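Side-chain contacts in 3-hydroxyisobutyryl-CoA hydrolase (Mycobacterium thermoresistibile, PDB 4HDT), which probably hydrolyses 3-hydroxy-2-methylpropanoyl-CoA to 3-hydroxy-2-methylpropanoate and free coenzyme A, and carries bound zinc ions in its crystal: residues R89-E94 against I148-G153; P161-L166 against C233-T238; G20-N25 against T39-R44; A268-L273 against A325-V330. All blocks are in the same frame, centred on the assembly; numbering follows the deposited sequence.

Contact 1 (R89-E94 against I148-G153); sequences RFWFDE and IPDVGG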
loop_
_atom_site.group_PDB
_atom_site.type_symbol
_atom_site.label_atom_id
_atom_site.label_comp_id
_atom_site.label_asym_id
_atom_site.label_seq_id
_atom_site.Cartn_x
_atom_site.Cartn_y
_atom_site.Cartn_z
ATOM N N ARG A 89 -3.119 -9.611 -15.148
ATOM C CA ARG A 89 -2.934 -8.489 -16.024
ATOM C C ARG A 89 -3.060 -7.183 -15.247
ATOM O O ARG A 89 -2.325 -6.230 -15.497
ATOM C CB ARG A 89 -3.933 -8.505 -17.153
ATOM C CG ARG A 89 -3.631 -7.430 -18.199
ATOM C CD ARG A 89 -2.269 -7.625 -18.897
ATOM N NE ARG A 89 -1.705 -6.341 -19.296
ATOM C CZ ARG A 89 -0.621 -6.168 -20.058
ATOM N NH1 ARG A 89 0.037 -7.218 -20.565
ATOM N NH2 ARG A 89 -0.203 -4.925 -20.343
ATOM N N PHE A 90 -4.022 -7.137 -14.335
ATOM C CA PHE A 90 -4.215 -5.957 -13.478
ATOM C C PHE A 90 -2.912 -5.666 -12.718
ATOM O O PHE A 90 -2.427 -4.538 -12.725
ATOM C CB PHE A 90 -5.406 -6.154 -12.506
ATOM C CG PHE A 90 -5.509 -5.082 -11.451
ATOM C CD1 PHE A 90 -5.960 -3.819 -11.767
ATOM C CD2 PHE A 90 -5.097 -5.342 -10.168
ATOM C CE1 PHE A 90 -6.070 -2.820 -10.811
ATOM C CE2 PHE A 90 -5.168 -4.362 -9.197
ATOM C CZ PHE A 90 -5.638 -3.070 -9.528
ATOM N N TRP A 91 -2.388 -6.681 -12.062
ATOM C CA TRP A 91 -1.169 -6.492 -11.250
ATOM C C TRP A 91 0.005 -6.112 -12.145
ATOM O O TRP A 91 0.842 -5.296 -11.749
ATOM C CB TRP A 91 -0.862 -7.746 -10.465
ATOM C CG TRP A 91 -1.773 -8.021 -9.339
ATOM C CD1 TRP A 91 -2.362 -7.107 -8.545
ATOM C CD2 TRP A 91 -2.177 -9.293 -8.853
ATOM N NE1 TRP A 91 -3.126 -7.716 -7.588
ATOM C CE2 TRP A 91 -3.027 -9.073 -7.752
ATOM C CE3 TRP A 91 -1.907 -10.599 -9.236
ATOM C CZ2 TRP A 91 -3.608 -10.145 -7.013
ATOM C CZ3 TRP A 91 -2.465 -11.663 -8.502
ATOM C CH2 TRP A 91 -3.316 -11.429 -7.424
ATOM N N PHE A 92 0.109 -6.721 -13.314
ATOM C CA PHE A 92 1.175 -6.371 -14.254
ATOM C C PHE A 92 1.155 -4.862 -14.561
ATOM O O PHE A 92 2.163 -4.173 -14.433
ATOM C CB PHE A 92 1.022 -7.226 -15.528
ATOM C CG PHE A 92 2.213 -7.243 -16.428
ATOM C CD1 PHE A 92 2.354 -6.322 -17.432
ATOM C CD2 PHE A 92 3.163 -8.230 -16.301
ATOM C CE1 PHE A 92 3.460 -6.347 -18.283
ATOM C CE2 PHE A 92 4.269 -8.267 -17.126
ATOM C CZ PHE A 92 4.422 -7.319 -18.112
ATOM N N ASP A 93 0.009 -4.331 -14.950
ATOM C CA ASP A 93 -0.151 -2.924 -15.263
ATOM C C ASP A 93 -0.040 -2.037 -14.007
ATOM O O ASP A 93 0.549 -0.959 -14.044
ATOM C CB ASP A 93 -1.494 -2.683 -15.967
ATOM C CG ASP A 93 -1.517 -3.216 -17.390
ATOM O OD1 ASP A 93 -0.432 -3.340 -18.059
ATOM O OD2 ASP A 93 -2.637 -3.509 -17.905
ATOM N N GLU A 94 -0.589 -2.511 -12.890
ATOM C CA GLU A 94 -0.556 -1.722 -11.667
ATOM C C GLU A 94 0.864 -1.567 -11.136
ATOM O O GLU A 94 1.260 -0.463 -10.772
ATOM C CB GLU A 94 -1.426 -2.351 -10.585
ATOM C CG GLU A 94 -1.523 -1.526 -9.304
ATOM C CD GLU A 94 -2.309 -2.231 -8.231
ATOM O OE1 GLU A 94 -2.152 -3.466 -8.135
ATOM O OE2 GLU A 94 -3.062 -1.584 -7.473
ATOM N N ILE A 148 -0.800 -10.737 0.537
ATOM C CA ILE A 148 0.479 -10.218 1.019
ATOM C C ILE A 148 0.606 -8.796 0.493
ATOM O O ILE A 148 0.292 -8.563 -0.683
ATOM C CB ILE A 148 1.650 -11.117 0.565
ATOM C CG1 ILE A 148 1.527 -12.560 1.130
ATOM C CG2 ILE A 148 2.991 -10.508 0.931
ATOM C CD1 ILE A 148 0.682 -13.518 0.340
ATOM N N PRO A 149 1.102 -7.840 1.315
ATOM C CA PRO A 149 1.267 -6.466 0.842
ATOM C C PRO A 149 2.011 -6.410 -0.484
ATOM O O PRO A 149 3.100 -7.008 -0.617
ATOM C CB PRO A 149 2.062 -5.782 1.959
ATOM C CG PRO A 149 1.639 -6.546 3.197
ATOM C CD PRO A 149 1.421 -7.968 2.756
ATOM N N ASP A 150 1.417 -5.726 -1.423
ATOM C CA ASP A 150 1.986 -5.564 -2.768
ATOM C C ASP A 150 2.110 -4.104 -3.106
ATOM O O ASP A 150 2.336 -3.303 -2.264
ATOM C CB ASP A 150 1.126 -6.375 -3.770
ATOM C CG ASP A 150 -0.305 -5.856 -3.948
ATOM O OD1 ASP A 150 -0.815 -5.126 -3.030
ATOM O OD2 ASP A 150 -0.905 -6.200 -5.039
ATOM N N VAL A 151 2.009 -3.773 -4.382
ATOM C CA VAL A 151 2.112 -2.422 -4.918
ATOM C C VAL A 151 3.341 -1.636 -4.413
ATOM O O VAL A 151 3.313 -0.425 -4.321
ATOM C CB VAL A 151 0.769 -1.645 -4.798
ATOM C CG1 VAL A 151 -0.342 -2.370 -5.578
ATOM C CG2 VAL A 151 0.348 -1.422 -3.361
ATOM N N GLY A 152 4.436 -2.367 -4.209
ATOM C CA GLY A 152 5.653 -1.784 -3.714
ATOM C C GLY A 152 5.604 -1.528 -2.241
ATOM O O GLY A 152 6.520 -0.895 -1.714
ATOM N N GLY A 153 4.601 -2.048 -1.555
ATOM C CA GLY A 153 4.504 -1.910 -0.118
ATOM C C GLY A 153 5.642 -2.592 0.623
ATOM O O GLY A 153 6.053 -2.130 1.666
HETATM O O HOH W 1 -2.906 -4.937 -6.097
#
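Trp91 and Glu94, a helical turn apart, carry helix 85-103 onto Asp150 and Val151 of the loop 148-153. At the start of the segment Arg89 faces the other way and forms a salt bridge with Asp93 one turn on, in which NE donates to OD2 almost within the guanidinium plane, while the hydrogen bond from Arg89 NH2 to Asp93 OD1, 2.8 Å, is weak and strongly bent. Asp93 OD2 also bonds His35, a zinc ligand, which would place Asp93 in the second shell of that zinc, with Arg89 behind it. Trp91 comes next. Its indole turns its pyrrole side to the loop, with NE1 3.7 Å from Asp150 OD2 and the ring and carboxylate planes perpendicular. Glu94 reaches out extended: with CG anti to the backbone N (chi1 -176°), the carboxylate is pushed against the loop. CD lies a tight 3.3 Å from Val151 CG1, and OE1 also sits at the indole edge, in plane. Between Glu94 OE1 and Asp150 OD2, 4.3 Å apart, water 1 donates to both, at 2.6 Å each, and so joins two carboxylates that do not bond each other directly. Tyr95 grips Asp150 OD2 as well. Val151, whose CG1 methyl meets the Glu94 carboxylate, takes the first of the two central, positive-phi places of the type I' turn Asp150-Gly153, an unusual backbone for a beta-branched residue; Gly152 takes the second and stands at the N-cap position of helix 153-158. The buried contact thus lies in the crotonase-like core, with helix 35-49 beside Phe90 and Asp93, helix 285-299 meeting Trp91 and Asp150, and helix 266-279 packed on Ile148.

Contact 2 (P161-L166 against C233-T238); sequences PGKLGL and CYTGDT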
loop_
_atom_site.group_PDB
_atom_site.type_symbol
_atom_site.label_atom_id
_atom_site.label_comp_id
_atom_site.label_asym_id
_atom_site.label_seq_id
_atom_site.Cartn_x
_atom_site.Cartn_y
_atom_site.Cartn_z
ATOM N N PRO A 161 11.561 2.641 10.005
ATOM C CA PRO A 161 12.489 2.504 11.124
ATOM C C PRO A 161 12.286 1.227 11.919
ATOM O O PRO A 161 11.135 0.795 12.133
ATOM C CB PRO A 161 12.189 3.747 11.977
ATOM C CG PRO A 161 11.484 4.724 11.101
ATOM C CD PRO A 161 10.719 3.846 10.142
ATOM N N GLY A 162 13.389 0.642 12.398
ATOM C CA GLY A 162 13.250 -0.467 13.333
ATOM C C GLY A 162 12.488 -1.616 12.713
ATOM O O GLY A 162 12.711 -1.966 11.558
ATOM N N LYS A 163 11.555 -2.181 13.485
ATOM C CA LYS A 163 10.639 -3.211 13.003
ATOM C C LYS A 163 9.232 -2.656 12.815
ATOM O O LYS A 163 8.286 -3.427 12.753
ATOM C CB LYS A 163 10.603 -4.395 13.973
ATOM C CG LYS A 163 11.960 -5.026 14.236
ATOM C CD LYS A 163 12.596 -5.533 12.962
ATOM C CE LYS A 163 13.969 -6.122 13.208
ATOM N NZ LYS A 163 14.651 -6.315 11.913
ATOM N N LEU A 164 9.083 -1.335 12.754
ATOM C CA LEU A 164 7.759 -0.754 12.552
ATOM C C LEU A 164 7.054 -1.297 11.303
ATOM O O LEU A 164 5.828 -1.493 11.301
ATOM C CB LEU A 164 7.842 0.767 12.476
ATOM C CG LEU A 164 8.233 1.563 13.747
ATOM C CD1 LEU A 164 8.123 3.044 13.478
ATOM C CD2 LEU A 164 7.480 1.191 14.982
ATOM N N GLY A 165 7.830 -1.532 10.254
ATOM C CA GLY A 165 7.264 -2.105 9.021
ATOM C C GLY A 165 6.680 -3.498 9.210
ATOM O O GLY A 165 5.590 -3.835 8.658
ATOM N N LEU A 166 7.364 -4.359 9.967
ATOM C CA LEU A 166 6.811 -5.703 10.238
ATOM C C LEU A 166 5.544 -5.622 11.044
ATOM O O LEU A 166 4.582 -6.372 10.827
ATOM C CB LEU A 166 7.815 -6.602 11.002
ATOM C CG LEU A 166 9.015 -6.990 10.246
ATOM C CD1 LEU A 166 9.892 -7.908 11.113
ATOM C CD2 LEU A 166 8.643 -7.707 8.985
ATOM N N CYS A 233 9.955 -7.222 20.149
ATOM C CA CYS A 233 9.142 -8.398 19.930
ATOM C C CYS A 233 9.178 -8.888 18.505
ATOM O O CYS A 233 8.950 -10.085 18.271
ATOM C CB CYS A 233 7.687 -8.138 20.367
ATOM S SG CYS A 233 7.532 -7.877 22.153
ATOM N N TYR A 234 9.432 -8.004 17.546
ATOM C CA TYR A 234 9.381 -8.405 16.141
ATOM C C TYR A 234 10.722 -8.871 15.580
ATOM O O TYR A 234 10.863 -9.007 14.380
ATOM C CB TYR A 234 8.760 -7.281 15.286
ATOM C CG TYR A 234 7.245 -7.113 15.397
ATOM C CD1 TYR A 234 6.673 -6.325 16.373
ATOM C CD2 TYR A 234 6.410 -7.727 14.482
ATOM C CE1 TYR A 234 5.289 -6.145 16.447
ATOM C CE2 TYR A 234 5.037 -7.575 14.542
ATOM C CZ TYR A 234 4.469 -6.775 15.497
ATOM O OH TYR A 234 3.132 -6.569 15.557
ATOM N N THR A 235 11.723 -9.145 16.438
ATOM C CA THR A 235 12.971 -9.708 15.941
ATOM C C THR A 235 12.987 -11.234 15.823
ATOM O O THR A 235 13.983 -11.796 15.315
ATOM C CB THR A 235 14.138 -9.259 16.817
ATOM O OG1 THR A 235 13.808 -9.532 18.170
ATOM C CG2 THR A 235 14.366 -7.796 16.620
ATOM N N GLY A 236 11.881 -11.874 16.184
ATOM C CA GLY A 236 11.769 -13.319 16.170
ATOM C C GLY A 236 11.910 -13.910 14.780
ATOM O O GLY A 236 11.562 -13.258 13.797
ATOM N N ASP A 237 12.418 -15.142 14.707
ATOM C CA ASP A 237 12.663 -15.794 13.410
ATOM C C ASP A 237 11.358 -16.127 12.681
ATOM O O ASP A 237 11.326 -16.154 11.461
ATOM C CB ASP A 237 13.446 -17.108 13.595
ATOM C CG ASP A 237 14.938 -16.889 13.823
ATOM O OD1 ASP A 237 15.480 -15.848 13.385
ATOM O OD2 ASP A 237 15.569 -17.793 14.415
ATOM N N THR A 238 10.317 -16.467 13.426
ATOM C CA THR A 238 9.042 -16.873 12.819
ATOM C C THR A 238 7.906 -16.047 13.361
ATOM O O THR A 238 8.047 -15.401 14.376
ATOM C CB THR A 238 8.713 -18.349 13.093
ATOM O OG1 THR A 238 8.472 -18.531 14.497
ATOM C CG2 THR A 238 9.861 -19.226 12.627
#
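Lys163 and Tyr234 meet through their first side-chain carbons, with Lys163 CB 3.7 Å from Tyr234 CB, and from there the two side chains run past each other in opposite directions. Lys163 places CG beside its backbone N (chi1 -57°) and bends again at chi2 (-59°) before straightening. The double bend lays the methylene chain along the Tyr234 carbonyl, with CD 4.1 Å from Tyr234 O, and brings CE across the methyl of Thr235 at 3.8 Å from CG2. A long aliphatic stem ending in a charge suits this rim, since the stem packs while the ammonium end can stay near the surface. On the threonine it is CG2, not the hydroxyl, that meets Lys163 CE. Tyr234 has CG anti to its carbonyl carbon (chi1 -75°), and this swings the ring toward the N-terminal turn of helix 164-171. There Leu166 comes obliquely at the ring with CB 3.9 Å from Tyr234 CD2, while its branch CD1 reaches Tyr234 O at 3.6 Å. Behind the contact, Gly162 accepts the positive phi of the type II' turn Pro161-Leu164, in which Leu164 N bonds Pro161 O at 3.0 Å and which leads Lys163 to the N-cap of the helix. Polar anchoring comes from the flanks: Tyr234 OH bonds His167, and Lys163 N bonds Asp231. With no hydrogen bond running directly between the two segments, cohesion here is largely dispersive; such packing of helix 164-171 on the turn after helix 227-233 supplies little directionality, which the flanking bonds to His167 and Asp231 may add.

Contact 3 (G20-N25 against T39-R44); sequences GLLTLN and TTMAER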
loop_
_atom_site.group_PDB
_atom_site.type_symbol
_atom_site.label_atom_id
_atom_site.label_comp_id
_atom_site.label_asym_id
_atom_site.label_seq_id
_atom_site.Cartn_x
_atom_site.Cartn_y
_atom_site.Cartn_z
ATOM N N GLY A 20 -0.927 18.564 -14.034
ATOM C CA GLY A 20 -1.729 17.436 -14.450
ATOM C C GLY A 20 -2.486 16.869 -13.252
ATOM O O GLY A 20 -1.884 16.380 -12.299
ATOM N N LEU A 21 -3.812 16.907 -13.336
ATOM C CA LEU A 21 -4.686 16.511 -12.223
ATOM C C LEU A 21 -5.271 15.145 -12.511
ATOM O O LEU A 21 -5.899 14.929 -13.570
ATOM C CB LEU A 21 -5.800 17.550 -12.036
ATOM C CG LEU A 21 -5.317 18.982 -11.897
ATOM C CD1 LEU A 21 -6.487 19.938 -12.094
ATOM C CD2 LEU A 21 -4.633 19.184 -10.562
ATOM N N LEU A 22 -5.071 14.231 -11.593
ATOM C CA LEU A 22 -5.676 12.914 -11.632
ATOM C C LEU A 22 -6.547 12.814 -10.390
ATOM O O LEU A 22 -6.018 12.791 -9.296
ATOM C CB LEU A 22 -4.600 11.821 -11.641
ATOM C CG LEU A 22 -3.712 11.832 -12.878
ATOM C CD1 LEU A 22 -2.553 10.869 -12.690
ATOM C CD2 LEU A 22 -4.562 11.458 -14.095
ATOM N N THR A 23 -7.864 12.707 -10.574
ATOM C CA THR A 23 -8.759 12.588 -9.434
ATOM C C THR A 23 -9.475 11.240 -9.514
ATOM O O THR A 23 -10.287 10.983 -10.394
ATOM C CB THR A 23 -9.761 13.759 -9.364
ATOM O OG1 THR A 23 -9.057 14.980 -9.444
ATOM C CG2 THR A 23 -10.641 13.710 -8.079
ATOM N N LEU A 24 -9.155 10.360 -8.572
ATOM C CA LEU A 24 -9.808 9.063 -8.509
ATOM C C LEU A 24 -11.296 9.316 -8.209
ATOM O O LEU A 24 -11.598 10.168 -7.380
ATOM C CB LEU A 24 -9.230 8.237 -7.376
ATOM C CG LEU A 24 -7.739 7.996 -7.490
ATOM C CD1 LEU A 24 -7.316 7.136 -6.344
ATOM C CD2 LEU A 24 -7.371 7.342 -8.821
ATOM N N ASN A 25 -12.202 8.643 -8.921
ATOM C CA ASN A 25 -13.616 9.080 -8.899
ATOM C C ASN A 25 -14.585 7.907 -8.875
ATOM O O ASN A 25 -15.453 7.782 -9.742
ATOM C CB ASN A 25 -13.897 10.020 -10.085
ATOM C CG ASN A 25 -15.277 10.635 -10.037
ATOM O OD1 ASN A 25 -15.784 11.000 -8.952
ATOM N ND2 ASN A 25 -15.928 10.705 -11.191
ATOM N N THR A 39 -4.975 1.949 -15.905
ATOM C CA THR A 39 -4.480 2.249 -17.250
ATOM C C THR A 39 -4.635 3.735 -17.637
ATOM O O THR A 39 -3.793 4.288 -18.313
ATOM C CB THR A 39 -5.132 1.302 -18.276
ATOM O OG1 THR A 39 -6.542 1.402 -18.170
ATOM C CG2 THR A 39 -4.752 -0.078 -18.007
ATOM N N THR A 40 -5.701 4.394 -17.177
ATOM C CA THR A 40 -5.854 5.826 -17.375
ATOM C C THR A 40 -4.688 6.605 -16.734
ATOM O O THR A 40 -4.071 7.477 -17.358
ATOM C CB THR A 40 -7.207 6.322 -16.835
ATOM O OG1 THR A 40 -8.245 5.752 -17.649
ATOM C CG2 THR A 40 -7.311 7.847 -16.915
ATOM N N MET A 41 -4.394 6.296 -15.477
ATOM C CA MET A 41 -3.303 6.983 -14.783
ATOM C C MET A 41 -2.007 6.780 -15.546
ATOM O O MET A 41 -1.265 7.721 -15.768
ATOM C CB MET A 41 -3.130 6.497 -13.351
ATOM C CG MET A 41 -4.248 6.950 -12.431
ATOM S SD MET A 41 -4.035 6.397 -10.713
ATOM C CE MET A 41 -2.546 7.235 -10.238
ATOM N N ALA A 42 -1.751 5.537 -15.910
ATOM C CA ALA A 42 -0.484 5.192 -16.558
ATOM C C ALA A 42 -0.345 5.931 -17.879
ATOM O O ALA A 42 0.749 6.446 -18.217
ATOM C CB ALA A 42 -0.379 3.700 -16.788
ATOM N N GLU A 43 -1.417 5.960 -18.673
ATOM C CA GLU A 43 -1.334 6.580 -19.961
ATOM C C GLU A 43 -1.109 8.098 -19.836
ATOM O O GLU A 43 -0.368 8.671 -20.633
ATOM C CB GLU A 43 -2.593 6.219 -20.774
ATOM C CG GLU A 43 -2.587 6.697 -22.205
ATOM C CD GLU A 43 -2.982 8.149 -22.379
ATOM O OE1 GLU A 43 -3.759 8.709 -21.570
ATOM O OE2 GLU A 43 -2.556 8.730 -23.389
ATOM N N ARG A 44 -1.795 8.742 -18.901
ATOM C CA ARG A 44 -1.607 10.168 -18.650
ATOM C C ARG A 44 -0.221 10.506 -18.125
ATOM O O ARG A 44 0.406 11.479 -18.598
ATOM C CB ARG A 44 -2.682 10.759 -17.733
ATOM C CG ARG A 44 -4.035 10.888 -18.423
ATOM C CD ARG A 44 -4.007 11.909 -19.572
ATOM N NE ARG A 44 -3.647 11.382 -20.883
ATOM C CZ ARG A 44 -3.389 12.133 -21.964
ATOM N NH1 ARG A 44 -3.092 11.561 -23.121
ATOM N NH2 ARG A 44 -3.414 13.477 -21.905
#
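Arg44 sets CB 4.2 Å from Leu22 CD2 and then carries its flat guanidinium away from the strand, where the Glu43 carboxylate lies at its edge, in plane. The grip is side-on: NE reaches Glu43 OE1 at 2.8 Å and NH1 reaches OE2 at 2.9 Å, both nearly straight. The OE2 bond uses the syn lone pair, while OE1 is met on the syn side but 29° out of the carboxylate plane. Bends at chi2 and chi3 fold the arginine back to its helical neighbour, so that its charge is paired at the surface and its CB is left to the leucine. Strand 19-24 and helix 35-49 open a beta-alpha-beta crossover that returns in the parallel neighbour 56-61; the axes of 20-24 and 39-44 run antiparallel (174°), 10.2 Å apart at closest approach. Unbranched, flexible Met41 reaches from the helix to the strand. Its CG lies 4.3 Å from Leu22 CD1, and beyond it Met41 SD lies 3.9 Å from Leu24 CD2, the two side chains crossing at about a right angle. Leu22 and Leu24, two residues apart on the strand, supply branched apolar ends to the helix side of the sheet, where Leu59 of strand 56-61 joins both leucines and Met41.

Contact 4 (A268-L273 against A325-V330); sequences ALSVTL and ATLAEV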
loop_
_atom_site.group_PDB
_atom_site.type_symbol
_atom_site.label_atom_id
_atom_site.label_comp_id
_atom_site.label_asym_id
_atom_site.label_seq_id
_atom_site.Cartn_x
_atom_site.Cartn_y
_atom_site.Cartn_z
ATOM N N ALA A 268 -0.457 -16.371 4.820
ATOM C CA ALA A 268 -0.197 -14.980 4.392
ATOM C C ALA A 268 0.779 -14.252 5.354
ATOM O O ALA A 268 1.665 -13.548 4.910
ATOM C CB ALA A 268 -1.485 -14.207 4.236
ATOM N N LEU A 269 0.594 -14.459 6.644
ATOM C CA LEU A 269 1.488 -13.901 7.669
ATOM C C LEU A 269 2.908 -14.365 7.408
ATOM O O LEU A 269 3.829 -13.551 7.427
ATOM C CB LEU A 269 1.099 -14.344 9.088
ATOM C CG LEU A 269 -0.119 -13.628 9.662
ATOM C CD1 LEU A 269 -0.674 -14.437 10.849
ATOM C CD2 LEU A 269 0.154 -12.156 9.986
ATOM N N SER A 270 3.056 -15.663 7.160
ATOM C CA SER A 270 4.378 -16.285 6.992
ATOM C C SER A 270 5.058 -15.763 5.734
ATOM O O SER A 270 6.257 -15.493 5.722
ATOM C CB SER A 270 4.251 -17.801 6.956
ATOM O OG SER A 270 3.587 -18.294 8.119
ATOM N N VAL A 271 4.288 -15.636 4.675
ATOM C CA VAL A 271 4.850 -15.158 3.417
ATOM C C VAL A 271 5.180 -13.664 3.541
ATOM O O VAL A 271 6.177 -13.183 2.983
ATOM C CB VAL A 271 3.931 -15.465 2.239
ATOM C CG1 VAL A 271 4.479 -14.867 0.957
ATOM C CG2 VAL A 271 3.717 -16.974 2.064
ATOM N N THR A 272 4.346 -12.919 4.266
ATOM C CA THR A 272 4.577 -11.507 4.521
ATOM C C THR A 272 5.885 -11.265 5.282
ATOM O O THR A 272 6.689 -10.407 4.903
ATOM C CB THR A 272 3.372 -10.860 5.211
ATOM O OG1 THR A 272 2.268 -10.902 4.297
ATOM C CG2 THR A 272 3.657 -9.403 5.549
ATOM N N LEU A 273 6.102 -12.035 6.342
ATOM C CA LEU A 273 7.355 -11.927 7.072
ATOM C C LEU A 273 8.557 -12.186 6.158
ATOM O O LEU A 273 9.527 -11.406 6.144
ATOM C CB LEU A 273 7.367 -12.861 8.280
ATOM C CG LEU A 273 8.635 -12.858 9.156
ATOM C CD1 LEU A 273 8.899 -11.443 9.657
ATOM C CD2 LEU A 273 8.456 -13.835 10.319
ATOM N N ALA A 325 -4.790 -23.885 9.173
ATOM C CA ALA A 325 -5.498 -23.151 10.212
ATOM C C ALA A 325 -4.548 -22.602 11.273
ATOM O O ALA A 325 -4.915 -21.710 12.012
ATOM C CB ALA A 325 -6.543 -24.037 10.868
ATOM N N THR A 326 -3.345 -23.151 11.355
ATOM C CA THR A 326 -2.390 -22.727 12.384
ATOM C C THR A 326 -1.026 -22.504 11.764
ATOM O O THR A 326 -0.680 -23.137 10.771
ATOM C CB THR A 326 -2.254 -23.793 13.502
ATOM O OG1 THR A 326 -1.633 -24.990 12.990
ATOM C CG2 THR A 326 -3.600 -24.147 14.057
ATOM N N LEU A 327 -0.239 -21.615 12.375
ATOM C CA LEU A 327 1.140 -21.394 11.953
ATOM C C LEU A 327 2.005 -22.649 12.026
ATOM O O LEU A 327 2.891 -22.836 11.223
ATOM C CB LEU A 327 1.777 -20.299 12.798
ATOM C CG LEU A 327 1.217 -18.910 12.523
ATOM C CD1 LEU A 327 1.533 -17.970 13.667
ATOM C CD2 LEU A 327 1.812 -18.333 11.247
ATOM N N ALA A 328 1.738 -23.513 13.000
ATOM C CA ALA A 328 2.513 -24.727 13.158
ATOM C C ALA A 328 2.419 -25.660 11.947
ATOM O O ALA A 328 3.331 -26.443 11.704
ATOM C CB ALA A 328 2.074 -25.459 14.427
ATOM N N GLU A 329 1.323 -25.552 11.188
ATOM C CA GLU A 329 1.104 -26.342 9.959
ATOM C C GLU A 329 1.732 -25.719 8.691
ATOM O O GLU A 329 1.660 -26.296 7.617
ATOM C CB GLU A 329 -0.398 -26.560 9.730
ATOM C CG GLU A 329 -1.140 -27.255 10.867
ATOM C CD GLU A 329 -2.642 -27.156 10.702
ATOM O OE1 GLU A 329 -3.301 -26.344 11.384
ATOM O OE2 GLU A 329 -3.178 -27.868 9.839
ATOM N N VAL A 330 2.297 -24.528 8.795
ATOM C CA VAL A 330 2.979 -23.893 7.669
ATOM C C VAL A 330 4.416 -24.409 7.599
ATOM O O VAL A 330 5.180 -24.229 8.553
ATOM C CB VAL A 330 2.961 -22.358 7.826
ATOM C CG1 VAL A 330 3.755 -21.670 6.721
ATOM C CG2 VAL A 330 1.536 -21.839 7.861
#
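Ser270 fits its hydroxyl against two apolar side chains of the turn 325-330, and this is the tight part of the contact. OG lies 3.6 Å from Leu327 CD2 and 3.7 Å from Val330 CG1, while CB approaches the same valine methyl at 3.9 Å. The hydroxyl stands beside the backbone N (chi1 -56°), and OG is hydrogen-bonded to Pro266 O one turn earlier in helix 266-279. A small serine suits this place: a short side chain lets the turn come close, and its polar tip is satisfied by its own helix. Leu327 reaches in with its CD2 branch and also leans on Pro266 and on Val239 and Ile243 of helix 239-249. Val330 has CG1 anti to its backbone N (chi1 176°), which points that methyl at the serine.

On the solvent side the turn is looser. Thr326 and Glu329 are exposed and clasp each other within the segment: Thr326 OG1 donates to Glu329 OE1 at 2.7 Å, meeting the anti lone pair of that oxygen, across the short 3-10 turn 327-329.

Apart from both, on the buried side of helix 266-279, Thr272 returns its hydroxyl to Ala268 O at 2.8 Å, on the face opposite Thr272 N.

The polar groups named here bond within their own helix or turn, and what crosses between helix 266-279 and the turn ahead of helix 332-336 is van der Waals contact of a hydroxyl, already bonded to Pro266 O, with two methyls.

In the fold
From the N terminus the contacts come strictly in series, with none nesting in or crossing another. Contact 3 closes a short loop first, inside the beta-alpha-beta unit at one end of the main sheet. Contact 1 then brings the loop before helix 153-158 back to helix 85-103, and contacts 2 and 4 close the later, largely helical loops. In space they form a chain: Thr39 of contact 3 packs on Asp93 of contact 1, Ile148 and Pro149 of contact 1 pack on Thr272 of contact 4, and Leu273 of contact 4 packs on Leu166 of contact 2. Contacts 3 and 4, about 37 Å apart between centres, lie on opposite sides of the chain's centre.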